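PDB 6XFJ: type 3 secretion system pilotin from Salmonella typhimurium, which acts as the outer-membrane lipoprotein pilot that brings the secretin InvG to its proper place in the outer membrane during assembly of the type III injectisome. Local coordinates for the interface of chains A and B. Coordinates in Å, arbitrary orientation; residue numbers count along the deposited sequence, not the author numbering. Chains: chain A/B, Type 3 secretion system pilotin.

Contact 1: the interface of chains A and B. Residues chain A 11, 15, 18; chain B 34, 47, 51, 54, 68, 72.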
# COMPACT_ATOMS: atom_id res chain seq x y z
N ASN A 11 3.31 -8.98 14.55
CA ASN A 11 2.11 -9.08 13.71
C ASN A 11 2.29 -8.16 12.50
O ASN A 11 1.82 -8.50 11.37
CB ASN A 11 0.84 -8.71 14.49
CG ASN A 11 0.43 -9.79 15.46
OD1 ASN A 11 1.07 -10.82 15.54
ND2 ASN A 11 -0.69 -9.61 16.12
N SER A 15 2.20 -9.48 8.59
CA SER A 15 1.20 -8.87 7.68
C SER A 15 1.89 -8.20 6.50
O SER A 15 1.45 -8.34 5.37
CB SER A 15 0.31 -7.89 8.41
OG SER A 15 -0.36 -8.53 9.46
N ILE A 18 3.15 -10.74 4.00
CA ILE A 18 2.03 -11.24 3.16
C ILE A 18 1.66 -10.25 2.08
O ILE A 18 1.58 -10.58 0.88
CB ILE A 18 0.84 -11.55 4.07
CG1 ILE A 18 1.13 -12.73 5.00
CG2 ILE A 18 -0.42 -11.83 3.22
CD1 ILE A 18 0.11 -12.89 6.09
N PHE B 34 -1.95 -2.47 14.21
CA PHE B 34 -1.83 -3.38 15.38
C PHE B 34 -1.79 -2.58 16.68
O PHE B 34 -2.39 -3.01 17.64
CB PHE B 34 -0.68 -4.36 15.20
CG PHE B 34 -1.09 -5.45 14.24
CD1 PHE B 34 -2.04 -6.38 14.60
CD2 PHE B 34 -0.59 -5.48 12.95
CE1 PHE B 34 -2.45 -7.37 13.71
CE2 PHE B 34 -1.04 -6.43 12.07
CZ PHE B 34 -1.97 -7.36 12.44
N GLU B 47 -5.71 -13.54 15.92
CA GLU B 47 -4.74 -13.14 14.89
C GLU B 47 -4.82 -14.10 13.71
O GLU B 47 -4.72 -13.66 12.58
CB GLU B 47 -3.34 -13.06 15.47
CG GLU B 47 -2.28 -12.66 14.46
CD GLU B 47 -2.46 -11.27 13.83
OE1 GLU B 47 -3.38 -10.56 14.21
OE2 GLU B 47 -1.66 -10.90 12.92
N MET B 51 -5.62 -12.98 9.94
CA MET B 51 -4.74 -13.30 8.80
C MET B 51 -5.55 -14.08 7.72
O MET B 51 -5.37 -13.83 6.52
CB MET B 51 -3.49 -14.08 9.22
CG MET B 51 -2.51 -13.25 10.01
SD MET B 51 -1.90 -11.78 9.12
CE MET B 51 -3.04 -10.51 9.71
N PHE B 54 -7.66 -11.44 6.06
CA PHE B 54 -6.75 -10.56 5.31
C PHE B 54 -6.32 -11.18 3.97
O PHE B 54 -6.36 -10.54 2.93
CB PHE B 54 -5.57 -10.30 6.24
CG PHE B 54 -4.48 -9.41 5.67
CD1 PHE B 54 -4.70 -8.11 5.19
CD2 PHE B 54 -3.18 -9.86 5.75
CE1 PHE B 54 -3.63 -7.33 4.78
CE2 PHE B 54 -2.12 -9.08 5.35
CZ PHE B 54 -2.35 -7.80 4.89
N ILE B 68 -2.19 -1.64 2.86
CA ILE B 68 -2.20 -2.64 3.95
C ILE B 68 -3.09 -2.14 5.08
O ILE B 68 -3.74 -2.95 5.71
CB ILE B 68 -0.81 -3.07 4.37
CG1 ILE B 68 -0.89 -4.40 5.11
CG2 ILE B 68 -0.12 -1.93 5.19
CD1 ILE B 68 0.44 -4.96 5.44
N LEU B 72 -6.12 -4.56 6.19
CA LEU B 72 -6.19 -5.06 7.59
C LEU B 72 -7.51 -4.62 8.23
O LEU B 72 -8.16 -5.37 8.92
CB LEU B 72 -4.97 -4.63 8.40
CG LEU B 72 -3.66 -5.33 8.08
CD1 LEU B 72 -2.49 -4.62 8.68
CD2 LEU B 72 -3.70 -6.80 8.57
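A:Asn11 meets B:Glu47 tip to tip, and the two flat ends lie one on the other: the carboxamide and carboxylate planes are 5° apart, with ND2 of A:Asn11 3.3 Å from CD of B:Glu47. The amide thus lies over the face of the carboxylate, an arrangement distinct from a hydrogen bond. B:Glu47 comes to this position because its chain, CG anti to the backbone N (chi1 179°), bends at chi2 (62°). A CH-pi contact holds the same asparagine: its CB stands over the centre of one face of the B:Phe34 ring, 3.5 Å from the centroid.

Polar satisfaction comes from within chain A. The hydroxyl OG of A:Ser15 donates to the carbonyl O of A:Asn11 at 2.9 Å, while across the interface it meets CE of B:Met51 at 3.3 Å and the CE2 rim of B:Phe34.

The remaining contacts are largely apolar. CD1 of A:Ile18 touches SD of B:Met51 at 3.8 Å, and its CG2 branch meets CE2 of B:Phe54. The carbonyl O of A:Ser15 lies in plane at that ring's edge and 3.5 Å from CD1 of B:Ile68. In this patch of the two-fold homodimer interface, helix 8-22 of chain A lies against helices 25-36, 44-59 and, lightly, 68-80 of chain B.

Contact 2: the interface of chains A and B. Residues chain A 31, 34, 40-41; chain B 6-9, 11.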
# COMPACT_ATOMS: atom_id res chain seq x y z
N LEU A 31 2.42 -1.03 -11.13
CA LEU A 31 2.33 -1.40 -12.56
C LEU A 31 0.97 -0.98 -13.12
O LEU A 31 0.91 -0.37 -14.24
CB LEU A 31 2.54 -2.92 -12.69
CG LEU A 31 3.03 -3.41 -14.03
CD1 LEU A 31 4.50 -3.06 -14.21
CD2 LEU A 31 2.82 -4.89 -14.04
N PHE A 34 0.94 2.78 -13.82
CA PHE A 34 1.70 3.19 -15.01
C PHE A 34 1.01 2.72 -16.30
O PHE A 34 0.91 3.50 -17.27
CB PHE A 34 3.16 2.76 -14.89
CG PHE A 34 3.87 3.69 -13.94
CD1 PHE A 34 4.11 5.02 -14.27
CD2 PHE A 34 4.21 3.27 -12.67
CE1 PHE A 34 4.66 5.89 -13.34
CE2 PHE A 34 4.80 4.12 -11.79
CZ PHE A 34 5.04 5.40 -12.15
N TYR A 40 3.57 8.74 -18.60
CA TYR A 40 4.79 8.64 -17.77
C TYR A 40 5.79 7.65 -18.35
O TYR A 40 6.95 7.67 -17.93
CB TYR A 40 4.42 8.32 -16.32
CG TYR A 40 3.57 9.41 -15.70
CD1 TYR A 40 4.08 10.70 -15.56
CD2 TYR A 40 2.24 9.22 -15.42
CE1 TYR A 40 3.31 11.69 -15.01
CE2 TYR A 40 1.45 10.23 -14.92
CZ TYR A 40 1.99 11.48 -14.71
OH TYR A 40 1.22 12.50 -14.20
N MET A 41 5.35 6.80 -19.28
CA MET A 41 6.29 5.92 -20.01
C MET A 41 6.70 6.58 -21.34
O MET A 41 7.74 6.18 -21.90
CB MET A 41 5.64 4.55 -20.23
CG MET A 41 5.20 3.90 -18.91
SD MET A 41 4.46 2.30 -19.09
CE MET A 41 2.88 2.80 -19.77
N ASN B 6 12.16 3.59 -20.07
CA ASN B 6 11.10 4.30 -19.27
C ASN B 6 9.80 3.47 -19.23
O ASN B 6 8.67 3.98 -19.40
CB ASN B 6 10.88 5.69 -19.85
CG ASN B 6 10.01 6.47 -18.90
OD1 ASN B 6 9.92 6.13 -17.70
ND2 ASN B 6 9.43 7.54 -19.41
N SER B 7 9.91 2.24 -18.86
CA SER B 7 8.81 1.27 -18.99
C SER B 7 7.97 1.27 -17.70
O SER B 7 8.39 1.75 -16.63
CB SER B 7 9.38 -0.12 -19.17
OG SER B 7 10.12 -0.48 -18.01
N ALA B 8 6.80 0.63 -17.76
CA ALA B 8 5.98 0.45 -16.55
C ALA B 8 6.77 -0.36 -15.52
O ALA B 8 6.69 -0.05 -14.32
CB ALA B 8 4.72 -0.25 -16.97
N SER B 9 7.48 -1.41 -15.97
CA SER B 9 8.33 -2.23 -15.07
C SER B 9 9.38 -1.37 -14.35
O SER B 9 9.53 -1.51 -13.10
CB SER B 9 8.96 -3.38 -15.81
OG SER B 9 9.90 -4.07 -14.98
N ASN B 11 9.46 1.90 -13.96
CA ASN B 11 8.78 2.91 -13.10
C ASN B 11 8.14 2.28 -11.86
O ASN B 11 8.13 2.91 -10.81
CB ASN B 11 7.75 3.72 -13.87
CG ASN B 11 8.40 4.58 -14.93
OD1 ASN B 11 9.54 5.00 -14.74
ND2 ASN B 11 7.64 5.06 -15.89
O HOH W 1 10.19 7.95 -22.23
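A:Met41 and B:Ala8 make the dense part of this contact, where the start of helix 8-22 of chain B meets the short helix 39-42 of chain A. The thioether SD of A:Met41 lies 3.3 Å from the methyl CB of B:Ala8 and also close to that residue's backbone N. The methionine chain runs straight through chi2 (-180°), carrying the sulfur along the B:Asn6 to B:Ala8 backbone before it bends at chi3. CD1 of A:Leu31 comes to the same alanine methyl at 3.9 Å, so the small side chain is packed between sulfur and leucine. Beside it, CB of B:Asn11 sits over the centre of the A:Phe34 ring, 3.5 Å from the centroid; the asparagine crosses the phenylalanine at about a right angle, its amide plane turned 49° from the ring.

The polar side is looser and partly hydrated. ND2 of B:Asn6 makes a weak, bent hydrogen bond to the carbonyl O of A:Tyr40 at 2.9 Å, and a longer weak one reaches the same oxygen from ND2 of B:Asn11. The two asparagines are tied to each other within chain B, which probably helps to hold both amides near that carbonyl. Water 1 bridges ND2 of B:Asn6 to the carbonyl O of A:Met41, 3.0 Å from the water. Between the asparagines, ND2 of B:Asn11 approaches OD1 of B:Asn6 at 3.1 Å from 40° out of that carbonyl's plane, away from its lone pairs.

Contact 3: the interface of chains A and B. Residues chain A 26, 54, 58, 63, 66-68, 71; chain B 19, 25, 29, 67.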
# COMPACT_ATOMS: atom_id res chain seq x y z
N THR A 26 1.96 -3.96 -3.68
CA THR A 26 2.50 -2.64 -4.06
C THR A 26 3.07 -2.66 -5.48
O THR A 26 2.80 -1.70 -6.25
CB THR A 26 3.54 -2.20 -3.02
OG1 THR A 26 2.83 -1.93 -1.80
CG2 THR A 26 4.31 -0.95 -3.39
N PHE A 54 5.31 12.72 -5.97
CA PHE A 54 5.01 11.51 -5.19
C PHE A 54 5.74 11.58 -3.85
O PHE A 54 5.18 11.27 -2.86
CB PHE A 54 5.40 10.32 -6.07
CG PHE A 54 5.31 8.93 -5.48
CD1 PHE A 54 4.12 8.45 -4.97
CD2 PHE A 54 6.45 8.15 -5.47
CE1 PHE A 54 4.05 7.13 -4.53
CE2 PHE A 54 6.35 6.82 -5.05
CZ PHE A 54 5.19 6.37 -4.52
N LEU A 58 3.99 11.58 -0.09
CA LEU A 58 4.27 10.55 0.93
C LEU A 58 4.72 11.20 2.24
O LEU A 58 4.70 10.52 3.28
CB LEU A 58 5.31 9.55 0.44
CG LEU A 58 4.79 8.66 -0.70
CD1 LEU A 58 5.94 7.78 -1.14
CD2 LEU A 58 3.59 7.86 -0.23
N SER A 63 -1.64 11.47 4.04
CA SER A 63 -1.41 10.35 3.09
C SER A 63 -0.89 9.09 3.79
O SER A 63 -0.63 8.07 3.10
CB SER A 63 -0.48 10.79 2.04
OG SER A 63 -1.10 11.77 1.24
N LEU A 66 -2.46 5.67 2.95
CA LEU A 66 -2.82 5.43 1.55
C LEU A 66 -1.84 4.48 0.88
O LEU A 66 -0.70 4.24 1.23
CB LEU A 66 -2.83 6.76 0.79
CG LEU A 66 -3.78 7.81 1.38
CD1 LEU A 66 -3.83 9.01 0.45
CD2 LEU A 66 -5.19 7.25 1.61
N SER A 67 -2.38 3.78 -0.15
CA SER A 67 -1.62 2.78 -0.92
C SER A 67 -0.72 3.46 -1.91
O SER A 67 -0.84 4.69 -2.20
CB SER A 67 -2.50 1.82 -1.67
OG SER A 67 -3.17 2.56 -2.68
N ILE A 68 0.19 2.72 -2.55
CA ILE A 68 1.02 3.31 -3.59
C ILE A 68 0.14 3.77 -4.77
O ILE A 68 0.40 4.76 -5.39
CB ILE A 68 2.15 2.39 -4.03
CG1 ILE A 68 3.20 3.19 -4.78
CG2 ILE A 68 1.66 1.23 -4.89
CD1 ILE A 68 4.46 2.47 -5.13
N THR A 71 -1.52 7.10 -3.79
CA THR A 71 -0.56 8.23 -3.67
C THR A 71 0.02 8.61 -5.04
O THR A 71 0.25 9.79 -5.30
CB THR A 71 0.47 7.93 -2.60
OG1 THR A 71 1.14 6.71 -2.80
CG2 THR A 71 -0.10 7.92 -1.20
N PHE B 19 8.29 3.88 -2.06
CA PHE B 19 7.18 3.69 -1.12
C PHE B 19 7.60 2.71 -0.02
O PHE B 19 7.26 2.87 1.16
CB PHE B 19 6.00 3.11 -1.92
CG PHE B 19 4.73 2.98 -1.14
CD1 PHE B 19 4.35 1.77 -0.56
CD2 PHE B 19 3.84 4.05 -1.03
CE1 PHE B 19 3.15 1.65 0.08
CE2 PHE B 19 2.64 3.92 -0.36
CZ PHE B 19 2.29 2.72 0.22
N GLN B 25 6.31 2.68 3.98
CA GLN B 25 4.91 2.98 4.30
C GLN B 25 4.15 1.72 4.75
O GLN B 25 3.30 1.83 5.64
CB GLN B 25 4.19 3.66 3.15
CG GLN B 25 4.66 5.01 2.79
CD GLN B 25 4.51 5.98 3.95
OE1 GLN B 25 5.50 6.39 4.53
NE2 GLN B 25 3.30 6.34 4.23
N GLN B 29 2.22 1.38 8.30
CA GLN B 29 0.75 1.24 8.31
C GLN B 29 0.36 0.01 9.12
O GLN B 29 -0.61 0.05 9.90
CB GLN B 29 0.26 1.10 6.88
CG GLN B 29 0.23 2.44 6.15
CD GLN B 29 -0.08 2.30 4.69
OE1 GLN B 29 -0.50 1.24 4.25
NE2 GLN B 29 0.10 3.34 3.89
N SER B 67 -4.53 -0.02 0.50
CA SER B 67 -3.30 -0.12 1.30
C SER B 67 -3.33 -1.28 2.26
O SER B 67 -4.41 -1.84 2.55
CB SER B 67 -3.07 1.17 2.04
OG SER B 67 -4.01 1.28 3.09
O HOH W 2 1.17 6.12 2.25
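The B:Phe19 ring is held between A:Ile68 and B:Gln25. CB of A:Ile68 stands over the ring centre, 3.8 Å from the centroid, while CB of B:Gln25 covers the opposite face, offset toward the rim. In the ring plane, the edge at CZ points to the carbonyl O of A:Leu66, 3.5 Å away. The A:Leu58 side chain crosses that of B:Phe19 at about a right angle, its CD2 3.9 Å from ring CD2. CG2 of A:Thr26 comes over the CD1 edge from the same face as A:Ile68. With CG anti to its backbone N (chi1 -174°), B:Phe19 projects from helix 8-22 into chain A, and CD1 of A:Ile68 reaches back to its CB at 3.6 Å.

Polar groups border this apolar insertion. The carbonyl of A:Leu66 accepts from the amide NE2 of B:Gln29 at 2.9 Å and also bonds to water 2. That water is also hydrogen-bonded to the carbonyl O of A:Ser63 and to NE2 of B:Gln25. Nearby, A:Ser67 and B:Ser67 pack against each other, CB of A:Ser67 lying 3.6 Å from CA of B:Ser67. In the direct hydrogen bond, NE2 of B:Gln29 sits above the carbonyl plane of A:Leu66, 41° out of it.

Helix 8-22 runs through the whole interface: its chain A copy enters contact 1, and its chain B copy, with the residues just before it, enters contact 2 and brings B:Phe19 to contact 3. The C-alpha centres of contacts 1 and 2 lie about 29 Å apart, with contact 3 between them, about 16 Å and 17 Å away. Contacts 1 and 2 share residues 11 and 34, and contacts 1 and 3 residues 54 and 68, with the chains exchanged. This fits a dimer of this C-terminal part of the pilotin, an example of a two-fold assembly built from reciprocal helix packing.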